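Local coordinates for peptidoglycan glycosyltransferase (Atopobium parvulum, PDB 4OVD), which belongs to the penicillin-binding protein family and combines a dimerisation domain with a transpeptidase-type domain, at residues F317-E322 / R350-G355; P293-K298 / A488-T493; T433-H438 / W450-V455. All coordinates share one frame; numbering follows the deposited sequence.

Overall arrangement
All three interactions lie in the transpeptidase domain. The chain first passes 293-298, which opens interaction 2. It then forms 317-322 and returns at 350-355, closing interaction 1. Further on, 433-438 meets 450-455 and closes the short loop of interaction 3. Last comes 488-493, which packs on 293-298 and completes interaction 2. Interactions 1 and 3 therefore follow one another, and interaction 2 encloses both. Interaction 2 ties the start of helix 298-307 to the edge strand 487-495 of the five-stranded sheet. Interaction 1 joins strand 316-319 to helix 353-364 and touches interaction 2. Interaction 3 stays separate, its nearest atoms about 10 Å from interaction 2.

Interaction 1 (F317-E322 / R350-G355); sequences FNIPTE and RSSNVG
Ile-319 and Val-354 make the apolar part of this contact. Their side chains slide past each other in opposite directions. The nearest carbons are Ile-319 CG2 and Val-354 CG1, 3.6 Å apart. Ile-319 also leans on the backbone of Gly-355. Its CD1 lies 3.9 Å from Gly-355 CA, and its CG2 lies 3.8 Å from Gly-355 N. Pro-320 adds a lighter touch at the margin, with its CD 4.2 Å from Val-354 CG1.

A second group of contacts sets the valine methyls against the main chain of 320-322. Val-354 CG1 stands anti to the backbone N, with chi1 179°, and meets Pro-320 O at 3.5 Å. Val-354 CG2 comes 3.7 Å from Thr-321 O and also reaches Glu-322 CA. The two branches thus divide the turn between them. The carbonyls of Ile-319 and Pro-320 have polar partners elsewhere, since both accept from Arg-336.

Polar bonds act inside 350-355 rather than across the contact. Ser-352 is the N-cap of helix 353-364. Its OG accepts from Gly-355 N at 2.9 Å, with an N-H...O angle of 154°. The same OG bonds to Asp-332 OD2, while Asp-332 OD1 takes Val-354 N. One aspartate therefore holds both the cap and the first turn of the helix. Just before the cap, Ser-351 has positive phi (57°). It is the C-prime residue of the Schellman motif that ends helix 344-350.

Asn-353 points its OD1 to a hydrogen bond with Lys-298 NZ. Ser-351, Ser-352 and Asn-353 fit the SxN motif of the penicillin-binding protein transpeptidase fold. Here that motif links two consecutive helices, and strand 316-319 packs on the start of the second.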
ATOM      1  N   PHE A 317      -8.407  30.229  -1.156  1.00 35.49           N
ATOM      2  CA  PHE A 317      -8.645  30.666   0.235  1.00 35.81           C
ATOM      3  C   PHE A 317      -7.447  31.339   0.847  1.00 38.22           C
ATOM      4  O   PHE A 317      -6.282  31.112   0.450  1.00 33.93           O
ATOM      5  CB  PHE A 317      -8.995  29.467   1.090  1.00 38.53           C
ATOM      6  CG  PHE A 317     -10.162  28.690   0.556  1.00 34.22           C
ATOM      7  CD1 PHE A 317     -11.453  29.025   0.907  1.00 39.80           C
ATOM      8  CD2 PHE A 317      -9.956  27.642  -0.303  1.00 37.28           C
ATOM      9  CE1 PHE A 317     -12.520  28.330   0.395  1.00 37.35           C
ATOM     10  CE2 PHE A 317     -11.026  26.962  -0.860  1.00 35.86           C
ATOM     11  CZ  PHE A 317     -12.306  27.289  -0.472  1.00 35.57           C
ATOM     12  N   ASN A 318      -7.734  32.251   1.762  1.00 36.72           N
ATOM     13  CA  ASN A 318      -6.671  32.986   2.443  1.00 44.37           C
ATOM     14  C   ASN A 318      -6.199  32.093   3.618  1.00 40.10           C
ATOM     15  O   ASN A 318      -6.891  31.900   4.604  1.00 36.85           O
ATOM     16  CB  ASN A 318      -7.166  34.362   2.902  1.00 47.27           C
ATOM     17  CG  ASN A 318      -6.024  35.266   3.322  1.00 50.29           C
ATOM     18  OD1 ASN A 318      -5.163  35.645   2.522  1.00 58.71           O
ATOM     19  ND2 ASN A 318      -6.012  35.617   4.575  1.00 63.34           N
ATOM     20  N   ILE A 319      -5.036  31.497   3.467  1.00 34.21           N
ATOM     21  CA  ILE A 319      -4.574  30.535   4.481  1.00 35.05           C
ATOM     22  C   ILE A 319      -3.585  31.182   5.472  1.00 38.96           C
ATOM     23  O   ILE A 319      -2.500  31.640   5.045  1.00 41.94           O
ATOM     24  CB  ILE A 319      -4.009  29.295   3.767  1.00 32.11           C
ATOM     25  CG1 ILE A 319      -5.079  28.616   2.832  1.00 32.63           C
ATOM     26  CG2 ILE A 319      -3.487  28.245   4.739  1.00 35.84           C
ATOM     27  CD1 ILE A 319      -6.294  28.101   3.528  1.00 35.54           C
ATOM     28  N   PRO A 320      -3.927  31.198   6.791  1.00 42.16           N
ATOM     29  CA  PRO A 320      -2.989  31.792   7.746  1.00 43.42           C
ATOM     30  C   PRO A 320      -1.725  30.995   7.919  1.00 39.32           C
ATOM     31  O   PRO A 320      -1.597  29.884   7.398  1.00 35.08           O
ATOM     32  CB  PRO A 320      -3.788  31.857   9.067  1.00 43.29           C
ATOM     33  CG  PRO A 320      -4.801  30.772   8.932  1.00 41.40           C
ATOM     34  CD  PRO A 320      -5.100  30.613   7.467  1.00 39.70           C
ATOM     35  N   THR A 321      -0.776  31.547   8.680  1.00 39.36           N
ATOM     36  CA  THR A 321       0.514  30.842   8.888  1.00 39.04           C
ATOM     37  C   THR A 321       0.302  29.717   9.805  1.00 43.03           C
ATOM     38  O   THR A 321       1.052  28.760   9.779  1.00 42.51           O
ATOM     39  CB  THR A 321       1.603  31.754   9.513  1.00 44.67           C
ATOM     40  OG1 THR A 321       0.976  32.494  10.553  1.00 46.51           O
ATOM     41  CG2 THR A 321       2.124  32.773   8.507  1.00 49.07           C
ATOM     42  N   GLU A 322      -0.693  29.842  10.672  1.00 39.45           N
ATOM     43  CA  GLU A 322      -0.980  28.796  11.613  1.00 44.30           C
ATOM     44  C   GLU A 322      -2.452  28.825  11.877  1.00 42.49           C
ATOM     45  O   GLU A 322      -3.053  29.824  11.592  1.00 42.02           O
ATOM     46  CB  GLU A 322      -0.251  29.039  12.949  1.00 48.43           C
ATOM     47  CG  GLU A 322      -0.608  30.380  13.597  1.00 56.94           C
ATOM     48  CD  GLU A 322       0.122  30.657  14.934  1.00 67.23           C
ATOM     49  OE1 GLU A 322       1.046  29.907  15.306  1.00 67.76           O
ATOM     50  OE2 GLU A 322      -0.229  31.644  15.623  1.00 68.87           O
ATOM     51  N   ARG A 350       2.292  22.233  -2.460  1.00 31.34           N
ATOM     52  CA  ARG A 350       3.193  22.461  -1.355  1.00 34.77           C
ATOM     53  C   ARG A 350       2.943  21.658  -0.065  1.00 35.01           C
ATOM     54  O   ARG A 350       3.685  21.745   0.869  1.00 41.67           O
ATOM     55  CB  ARG A 350       3.208  23.937  -1.053  1.00 37.21           C
ATOM     56  CG  ARG A 350       2.030  24.438  -0.306  1.00 48.68           C
ATOM     57  CD  ARG A 350       2.261  25.841   0.211  1.00 46.71           C
ATOM     58  NE  ARG A 350       2.656  26.770  -0.829  1.00 55.91           N
ATOM     59  CZ  ARG A 350       3.599  27.679  -0.701  1.00 57.01           C
ATOM     60  NH1 ARG A 350       4.253  27.793   0.433  1.00 58.66           N
ATOM     61  NH2 ARG A 350       3.883  28.474  -1.698  1.00 57.13           N
ATOM     62  N   SER A 351       1.895  20.876  -0.041  1.00 31.94           N
ATOM     63  CA  SER A 351       1.539  20.102   1.109  1.00 34.38           C
ATOM     64  C   SER A 351       1.334  20.951   2.331  1.00 37.62           C
ATOM     65  O   SER A 351       2.009  20.811   3.309  1.00 36.56           O
ATOM     66  CB  SER A 351       2.537  19.007   1.368  1.00 33.58           C
ATOM     67  OG  SER A 351       1.901  17.982   2.037  1.00 34.01           O
ATOM     68  N   SER A 352       0.387  21.843   2.258  1.00 33.01           N
ATOM     69  CA  SER A 352       0.060  22.694   3.444  1.00 34.07           C
ATOM     70  C   SER A 352      -0.879  22.001   4.448  1.00 36.64           C
ATOM     71  O   SER A 352      -2.068  21.732   4.154  1.00 31.35           O
ATOM     72  CB  SER A 352      -0.657  23.934   2.937  1.00 33.90           C
ATOM     73  OG  SER A 352      -1.226  24.756   3.958  1.00 30.85           O
ATOM     74  N   ASN A 353      -0.364  21.728   5.630  1.00 29.32           N
ATOM     75  CA  ASN A 353      -1.197  21.205   6.682  1.00 35.19           C
ATOM     76  C   ASN A 353      -2.235  22.176   7.105  1.00 31.67           C
ATOM     77  O   ASN A 353      -3.359  21.768   7.413  1.00 33.49           O
ATOM     78  CB  ASN A 353      -0.383  20.834   7.945  1.00 36.65           C
ATOM     79  CG  ASN A 353       0.544  19.684   7.689  1.00 36.50           C
ATOM     80  OD1 ASN A 353       0.257  18.787   6.900  1.00 39.33           O
ATOM     81  ND2 ASN A 353       1.588  19.652   8.417  1.00 40.53           N
ATOM     82  N   VAL A 354      -1.848  23.442   7.211  1.00 29.24           N
ATOM     83  CA  VAL A 354      -2.791  24.460   7.602  1.00 32.26           C
ATOM     84  C   VAL A 354      -3.988  24.547   6.653  1.00 33.46           C
ATOM     85  O   VAL A 354      -5.124  24.619   7.078  1.00 30.03           O
ATOM     86  CB  VAL A 354      -2.135  25.836   7.709  1.00 34.33           C
ATOM     87  CG1 VAL A 354      -3.184  26.881   8.094  1.00 38.14           C
ATOM     88  CG2 VAL A 354      -1.080  25.833   8.816  1.00 37.05           C
ATOM     89  N   GLY A 355      -3.714  24.481   5.368  1.00 32.89           N
ATOM     90  CA  GLY A 355      -4.774  24.578   4.350  1.00 32.10           C
ATOM     91  C   GLY A 355      -5.712  23.385   4.493  1.00 33.08           C
ATOM     92  O   GLY A 355      -6.938  23.557   4.392  1.00 37.89           O
TER

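Interaction 2 (P293-K298 / A488-T493)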
ATOM      1  N   PRO A 293      -0.343   8.211   8.894  1.00 30.50           N
ATOM      2  CA  PRO A 293      -0.067   8.359   7.487  1.00 30.14           C
ATOM      3  C   PRO A 293       0.481   9.690   7.112  1.00 35.86           C
ATOM      4  O   PRO A 293       1.320   9.744   6.221  1.00 32.13           O
ATOM      5  CB  PRO A 293      -1.424   8.072   6.822  1.00 27.76           C
ATOM      6  CG  PRO A 293      -2.426   8.372   7.855  1.00 28.39           C
ATOM      7  CD  PRO A 293      -1.781   7.980   9.146  1.00 31.40           C
ATOM      8  N   GLY A 294       0.077  10.763   7.777  1.00 31.96           N
ATOM      9  CA  GLY A 294       0.663  12.008   7.356  1.00 34.28           C
ATOM     10  C   GLY A 294       0.134  12.510   6.009  1.00 33.12           C
ATOM     11  O   GLY A 294      -0.939  12.102   5.528  1.00 31.70           O
ATOM     12  N   SER A 295       0.955  13.306   5.353  1.00 35.23           N
ATOM     13  CA  SER A 295       0.537  14.057   4.178  1.00 31.06           C
ATOM     14  C   SER A 295       0.073  13.303   2.963  1.00 31.91           C
ATOM     15  O   SER A 295      -0.693  13.832   2.167  1.00 29.90           O
ATOM     16  CB  SER A 295       1.553  15.199   3.928  1.00 36.00           C
ATOM     17  OG  SER A 295       2.830  14.689   3.968  1.00 41.61           O
ATOM     18  N   VAL A 296       0.444  12.029   2.843  1.00 29.37           N
ATOM     19  CA  VAL A 296      -0.053  11.246   1.724  1.00 33.81           C
ATOM     20  C   VAL A 296      -1.621  11.113   1.863  1.00 31.48           C
ATOM     21  O   VAL A 296      -2.381  10.860   0.884  1.00 34.31           O
ATOM     22  CB  VAL A 296       0.810   9.948   1.749  1.00 39.51           C
ATOM     23  CG1 VAL A 296       0.261   8.902   2.690  1.00 39.70           C
ATOM     24  CG2 VAL A 296       1.071   9.396   0.407  1.00 45.01           C
ATOM     25  N   PHE A 297      -2.147  11.365   3.047  1.00 28.46           N
ATOM     26  CA  PHE A 297      -3.568  11.257   3.264  1.00 33.85           C
ATOM     27  C   PHE A 297      -4.343  12.465   2.623  1.00 34.20           C
ATOM     28  O   PHE A 297      -5.572  12.405   2.476  1.00 32.88           O
ATOM     29  CB  PHE A 297      -3.824  11.294   4.747  1.00 27.87           C
ATOM     30  CG  PHE A 297      -5.129  10.671   5.169  1.00 32.16           C
ATOM     31  CD1 PHE A 297      -5.256   9.295   5.151  1.00 31.58           C
ATOM     32  CD2 PHE A 297      -6.239  11.459   5.524  1.00 29.05           C
ATOM     33  CE1 PHE A 297      -6.449   8.704   5.529  1.00 38.21           C
ATOM     34  CE2 PHE A 297      -7.420  10.874   5.837  1.00 37.02           C
ATOM     35  CZ  PHE A 297      -7.517   9.489   5.901  1.00 32.08           C
ATOM     36  N   LYS A 298      -3.644  13.555   2.269  1.00 28.43           N
ATOM     37  CA  LYS A 298      -4.337  14.751   1.802  1.00 28.66           C
ATOM     38  C   LYS A 298      -5.129  14.535   0.513  1.00 30.87           C
ATOM     39  O   LYS A 298      -5.991  15.302   0.205  1.00 30.49           O
ATOM     40  CB  LYS A 298      -3.377  15.888   1.637  1.00 30.42           C
ATOM     41  CG  LYS A 298      -2.727  16.253   2.940  1.00 30.10           C
ATOM     42  CD  LYS A 298      -1.762  17.387   2.761  1.00 33.10           C
ATOM     43  CE  LYS A 298      -0.964  17.585   4.037  1.00 36.66           C
ATOM     44  NZ  LYS A 298      -0.017  18.676   3.914  1.00 38.16           N
ATOM     45  N   ALA A 488       1.211  11.128 -11.636  1.00 31.84           N
ATOM     46  CA  ALA A 488       0.382  11.883 -10.728  1.00 32.33           C
ATOM     47  C   ALA A 488       0.719  11.257  -9.353  1.00 32.11           C
ATOM     48  O   ALA A 488       0.682  10.049  -9.208  1.00 34.22           O
ATOM     49  CB  ALA A 488      -1.061  11.649 -11.053  1.00 34.09           C
ATOM     50  N   GLY A 489       1.117  12.044  -8.386  1.00 31.68           N
ATOM     51  CA  GLY A 489       1.425  11.467  -7.131  1.00 32.97           C
ATOM     52  C   GLY A 489       1.440  12.431  -5.974  1.00 34.72           C
ATOM     53  O   GLY A 489       1.145  13.604  -6.124  1.00 36.50           O
ATOM     54  N   LYS A 490       1.842  11.912  -4.811  1.00 31.37           N
ATOM     55  CA  LYS A 490       1.881  12.689  -3.613  1.00 29.19           C
ATOM     56  C   LYS A 490       2.949  12.152  -2.636  1.00 31.75           C
ATOM     57  O   LYS A 490       3.052  10.945  -2.462  1.00 29.81           O
ATOM     58  CB  LYS A 490       0.516  12.621  -2.915  1.00 28.98           C
ATOM     59  CG  LYS A 490       0.489  13.467  -1.663  1.00 31.15           C
ATOM     60  CD  LYS A 490       0.435  14.954  -1.964  1.00 34.24           C
ATOM     61  CE  LYS A 490       0.329  15.834  -0.710  1.00 31.68           C
ATOM     62  NZ  LYS A 490       1.651  15.856  -0.052  1.00 33.92           N
ATOM     63  N   THR A 491       3.727  13.084  -2.066  1.00 29.06           N
ATOM     64  CA  THR A 491       4.690  12.799  -1.046  1.00 31.52           C
ATOM     65  C   THR A 491       4.001  12.816   0.311  1.00 34.17           C
ATOM     66  O   THR A 491       2.945  13.368   0.494  1.00 31.52           O
ATOM     67  CB  THR A 491       5.768  13.853  -1.012  1.00 32.61           C
ATOM     68  OG1 THR A 491       5.165  15.156  -1.011  1.00 33.18           O
ATOM     69  CG2 THR A 491       6.686  13.733  -2.236  1.00 35.98           C
ATOM     70  N   GLY A 492       4.608  12.151   1.264  1.00 37.65           N
ATOM     71  CA  GLY A 492       4.115  12.150   2.582  1.00 37.36           C
ATOM     72  C   GLY A 492       5.226  12.050   3.590  1.00 32.55           C
ATOM     73  O   GLY A 492       6.242  11.448   3.340  1.00 34.30           O
ATOM     74  N   THR A 493       4.988  12.688   4.724  1.00 32.62           N
ATOM     75  CA  THR A 493       5.774  12.597   5.875  1.00 37.54           C
ATOM     76  C   THR A 493       4.788  12.071   6.916  1.00 37.25           C
ATOM     77  O   THR A 493       3.830  12.764   7.221  1.00 40.11           O
ATOM     78  CB  THR A 493       6.261  13.967   6.362  1.00 43.09           C
ATOM     79  OG1 THR A 493       7.080  14.535   5.358  1.00 47.40           O
ATOM     80  CG2 THR A 493       7.064  13.776   7.645  1.00 46.37           C
TER
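The SxxK and KTG motifs of the penicillin-binding protein fold face each other here. Ser-295 to Lys-298 make up the first, a 3-10 turn that leads into helix 298-307. Lys-490 to Gly-492 make up the second, on the edge strand 487-495 of the five-stranded sheet. The two motifs line the active-site region in this family.

Ser-295 meets Thr-493 through two hydrogen bonds. Thr-493 N donates to Ser-295 OG at 3.0 Å, with an N-H...O angle of 154°. In return Ser-295 N donates to Thr-493 O, but this bond is weak at 3.5 Å. With chi1 at 49°, Ser-295 OG sits between its own backbone N and carbonyl carbon and is turned to the strand. There it also lies 3.2 Å from Gly-492 CA.

Both glycines bring the backbones close. Gly-294 CA makes a CA-H...O contact of 3.3 Å with Thr-493 O, next to the weak bond to the same oxygen. Gly-492 has no side chain, so Val-296 packs directly on its backbone. Val-296 also touches Phe-418 and Val-421 of helix 418-429.

Lys-490 runs alongside the SxxK turn. Its CE lies 3.7 Å from Ser-295 O. Bends at chi2 and chi4 curl the chain back on its own strand. NZ then donates to Thr-491 O at 2.9 Å, tilted 28° from the carbonyl plane. Thr-491 OG1 bonds to Thr-476 OG1, and the Thr-491 side chain lies about 3 Å from a bound calcium ion. Ser-351 OG is a probable hydrogen-bond partner of both Lys-490 NZ and Lys-298 NZ, and these two amine nitrogens stand 5.1 Å apart.

Interaction 3 (T433-H438 / W450-V455); sequences TMVTPH and WPTKDV
Thr-433 lies beside Asp-454 and donates from OG1 to Asp-454 OD1 at 3.0 Å. It meets that oxygen from above the carboxylate plane, 50° out of it. Its CG2 packs on Thr-452 CB at 3.5 Å. Met-434, a selenomethionine, exchanges two backbone bonds with Lys-453. Met-434 N reaches Lys-453 O at 2.8 Å, and Lys-453 N reaches Met-434 O at 3.0 Å. The Met-434 chain bends at chi3, and its CE touches Val-455 CG2 at 3.7 Å. Thr-433/Asp-454 (non-hydrogen-bonded) and Met-434/Lys-453 (hydrogen-bonded) pair in a two-stranded antiparallel sheet. Its strand 433-434 follows helix 418-429, and Met-434 packs on that helix. Past these pairs, two waters bridge the segments. Water 1 links Met-434 O to Pro-451 O, and water 2 links Thr-436 N to Pro-451 O. Thr-436 OG1 donates to the same carbonyl at 2.8 Å, so three bonds grip it. His-438 stacks face to face on the five-membered ring of Trp-450, centroids 3.3 Å apart and planes at 13°. His-438 CB stands 3.6 Å over the six-membered ring centroid in a CH-pi contact. A bond from His-438 ND1 to Thr-436 O, 10° out of the imidazole plane, fixes the ring's rotation.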
ATOM      1  N   THR A 433     -13.516   4.152  -8.788  1.00 39.75           N
ATOM      2  CA  THR A 433     -13.825   2.846  -8.209  1.00 43.65           C
ATOM      3  C   THR A 433     -12.611   2.265  -7.460  1.00 39.16           C
ATOM      4  O   THR A 433     -11.560   2.101  -8.042  1.00 39.53           O
ATOM      5  CB  THR A 433     -14.342   1.906  -9.288  1.00 44.90           C
ATOM      6  OG1 THR A 433     -15.573   2.422  -9.783  1.00 48.11           O
ATOM      7  CG2 THR A 433     -14.620   0.494  -8.741  1.00 48.99           C
HETATM    8  N   MSE A 434     -12.752   2.002  -6.170  1.00 35.34           N
HETATM    9  CA  MSE A 434     -11.675   1.403  -5.352  1.00 35.93           C
HETATM   10  C   MSE A 434     -11.629  -0.103  -5.504  1.00 37.34           C
HETATM   11  O   MSE A 434     -12.670  -0.767  -5.551  1.00 42.12           O
HETATM   12  CB  MSE A 434     -11.937   1.895  -3.928  1.00 38.54           C
HETATM   13  CG  MSE A 434     -11.088   1.282  -2.892  1.00 42.06           C
HETATM   14 SE   MSE A 434     -11.139   2.520  -1.382  0.76 36.48          SE
HETATM   15  CE  MSE A 434     -12.795   1.730  -0.731  1.00 40.44           C
ATOM     16  N   VAL A 435     -10.447  -0.667  -5.704  1.00 34.93           N
ATOM     17  CA  VAL A 435     -10.340  -2.091  -5.915  1.00 40.73           C
ATOM     18  C   VAL A 435      -9.719  -2.743  -4.723  1.00 39.48           C
ATOM     19  O   VAL A 435      -9.285  -2.068  -3.847  1.00 39.59           O
ATOM     20  CB  VAL A 435      -9.497  -2.401  -7.173  1.00 44.45           C
ATOM     21  CG1 VAL A 435     -10.092  -1.721  -8.411  1.00 50.66           C
ATOM     22  CG2 VAL A 435      -8.065  -1.977  -6.985  1.00 49.88           C
ATOM     23  N   THR A 436      -9.673  -4.062  -4.712  1.00 39.74           N
ATOM     24  CA  THR A 436      -9.136  -4.805  -3.609  1.00 39.78           C
ATOM     25  C   THR A 436      -7.745  -5.222  -4.023  1.00 39.82           C
ATOM     26  O   THR A 436      -7.644  -5.941  -4.982  1.00 35.46           O
ATOM     27  CB  THR A 436      -9.906  -6.088  -3.376  1.00 40.68           C
ATOM     28  OG1 THR A 436     -11.250  -5.790  -2.986  1.00 41.89           O
ATOM     29  CG2 THR A 436      -9.223  -6.875  -2.277  1.00 42.08           C
ATOM     30  N   PRO A 437      -6.686  -4.763  -3.325  1.00 38.16           N
ATOM     31  CA  PRO A 437      -5.332  -5.221  -3.730  1.00 38.26           C
ATOM     32  C   PRO A 437      -5.223  -6.736  -3.436  1.00 39.24           C
ATOM     33  O   PRO A 437      -5.773  -7.204  -2.470  1.00 37.51           O
ATOM     34  CB  PRO A 437      -4.353  -4.350  -2.902  1.00 35.51           C
ATOM     35  CG  PRO A 437      -5.195  -3.286  -2.285  1.00 43.33           C
ATOM     36  CD  PRO A 437      -6.625  -3.822  -2.196  1.00 41.27           C
ATOM     37  N   HIS A 438      -4.536  -7.493  -4.255  1.00 33.64           N
ATOM     38  CA  HIS A 438      -4.506  -8.913  -4.060  1.00 37.77           C
ATOM     39  C   HIS A 438      -3.477  -9.591  -4.891  1.00 33.66           C
ATOM     40  O   HIS A 438      -3.031  -9.060  -5.839  1.00 36.20           O
ATOM     41  CB  HIS A 438      -5.860  -9.513  -4.346  1.00 38.29           C
ATOM     42  CG  HIS A 438      -6.287  -9.365  -5.766  1.00 43.32           C
ATOM     43  ND1 HIS A 438      -7.039  -8.308  -6.206  1.00 43.67           N
ATOM     44  CD2 HIS A 438      -6.065 -10.139  -6.841  1.00 46.22           C
ATOM     45  CE1 HIS A 438      -7.256  -8.433  -7.492  1.00 44.90           C
ATOM     46  NE2 HIS A 438      -6.680  -9.540  -7.900  1.00 44.47           N
ATOM     47  N   TRP A 450     -12.868 -10.040  -7.458  1.00 57.64           N
ATOM     48  CA  TRP A 450     -12.475  -9.319  -6.291  1.00 48.45           C
ATOM     49  C   TRP A 450     -13.388  -8.109  -6.182  1.00 51.01           C
ATOM     50  O   TRP A 450     -13.614  -7.415  -7.179  1.00 44.59           O
ATOM     51  CB  TRP A 450     -11.038  -8.883  -6.474  1.00 46.62           C
ATOM     52  CG  TRP A 450     -10.127  -9.987  -6.381  1.00 49.32           C
ATOM     53  CD1 TRP A 450      -9.590 -10.683  -7.405  1.00 50.68           C
ATOM     54  CD2 TRP A 450      -9.639 -10.601  -5.163  1.00 49.65           C
ATOM     55  NE1 TRP A 450      -8.793 -11.685  -6.924  1.00 54.36           N
ATOM     56  CE2 TRP A 450      -8.801 -11.662  -5.552  1.00 49.40           C
ATOM     57  CE3 TRP A 450      -9.800 -10.320  -3.791  1.00 45.20           C
ATOM     58  CZ2 TRP A 450      -8.128 -12.459  -4.631  1.00 53.49           C
ATOM     59  CZ3 TRP A 450      -9.138 -11.098  -2.884  1.00 45.98           C
ATOM     60  CH2 TRP A 450      -8.304 -12.173  -3.305  1.00 45.58           C
ATOM     61  N   PRO A 451     -13.883  -7.835  -4.975  1.00 50.58           N
ATOM     62  CA  PRO A 451     -14.830  -6.729  -4.771  1.00 54.91           C
ATOM     63  C   PRO A 451     -14.270  -5.352  -5.127  1.00 49.19           C
ATOM     64  O   PRO A 451     -13.067  -5.076  -4.931  1.00 46.00           O
ATOM     65  CB  PRO A 451     -15.126  -6.778  -3.250  1.00 56.38           C
ATOM     66  CG  PRO A 451     -14.594  -8.121  -2.763  1.00 57.08           C
ATOM     67  CD  PRO A 451     -13.484  -8.482  -3.706  1.00 52.86           C
ATOM     68  N   THR A 452     -15.137  -4.535  -5.712  1.00 45.62           N
ATOM     69  CA  THR A 452     -14.817  -3.152  -6.062  1.00 47.75           C
ATOM     70  C   THR A 452     -15.858  -2.295  -5.337  1.00 53.33           C
ATOM     71  O   THR A 452     -16.889  -2.807  -4.917  1.00 55.68           O
ATOM     72  CB  THR A 452     -14.905  -2.834  -7.571  1.00 49.51           C
ATOM     73  OG1 THR A 452     -16.226  -3.100  -8.046  1.00 56.24           O
ATOM     74  CG2 THR A 452     -13.905  -3.600  -8.412  1.00 50.24           C
ATOM     75  N   LYS A 453     -15.606  -0.997  -5.204  1.00 46.92           N
ATOM     76  CA  LYS A 453     -16.524  -0.111  -4.514  1.00 49.51           C
ATOM     77  C   LYS A 453     -16.472   1.291  -5.146  1.00 46.36           C
ATOM     78  O   LYS A 453     -15.399   1.849  -5.294  1.00 42.06           O
ATOM     79  CB  LYS A 453     -16.064  -0.012  -3.064  1.00 50.12           C
ATOM     80  CG  LYS A 453     -17.020   0.717  -2.145  1.00 56.21           C
ATOM     81  CD  LYS A 453     -16.418   0.805  -0.755  1.00 60.40           C
ATOM     82  CE  LYS A 453     -17.390   1.351   0.272  1.00 65.27           C
ATOM     83  NZ  LYS A 453     -16.675   1.404   1.580  1.00 68.41           N
ATOM     84  N   ASP A 454     -17.610   1.877  -5.447  1.00 46.79           N
ATOM     85  CA  ASP A 454     -17.656   3.222  -6.036  1.00 52.41           C
ATOM     86  C   ASP A 454     -17.548   4.191  -4.898  1.00 50.41           C
ATOM     87  O   ASP A 454     -18.423   4.269  -4.066  1.00 60.18           O
ATOM     88  CB  ASP A 454     -18.945   3.468  -6.802  1.00 63.11           C
ATOM     89  CG  ASP A 454     -19.055   2.604  -8.040  1.00 63.96           C
ATOM     90  OD1 ASP A 454     -18.109   1.835  -8.347  1.00 59.31           O
ATOM     91  OD2 ASP A 454     -20.085   2.713  -8.709  1.00 75.89           O
ATOM     92  N   VAL A 455     -16.452   4.908  -4.845  1.00 42.61           N
ATOM     93  CA  VAL A 455     -16.213   5.810  -3.731  1.00 43.36           C
ATOM     94  C   VAL A 455     -16.477   7.261  -4.092  1.00 39.00           C
ATOM     95  O   VAL A 455     -17.083   7.979  -3.337  1.00 43.25           O
ATOM     96  CB  VAL A 455     -14.766   5.569  -3.206  1.00 43.44           C
ATOM     97  CG1 VAL A 455     -14.434   6.482  -2.070  1.00 46.65           C
ATOM     98  CG2 VAL A 455     -14.658   4.133  -2.770  1.00 45.49           C
TER
HETATM   99  O   HOH W   1     -12.741  -2.649  -3.403  1.00 48.73           O
HETATM  100  O   HOH W   2     -11.024  -5.351  -6.748  1.00 39.70           O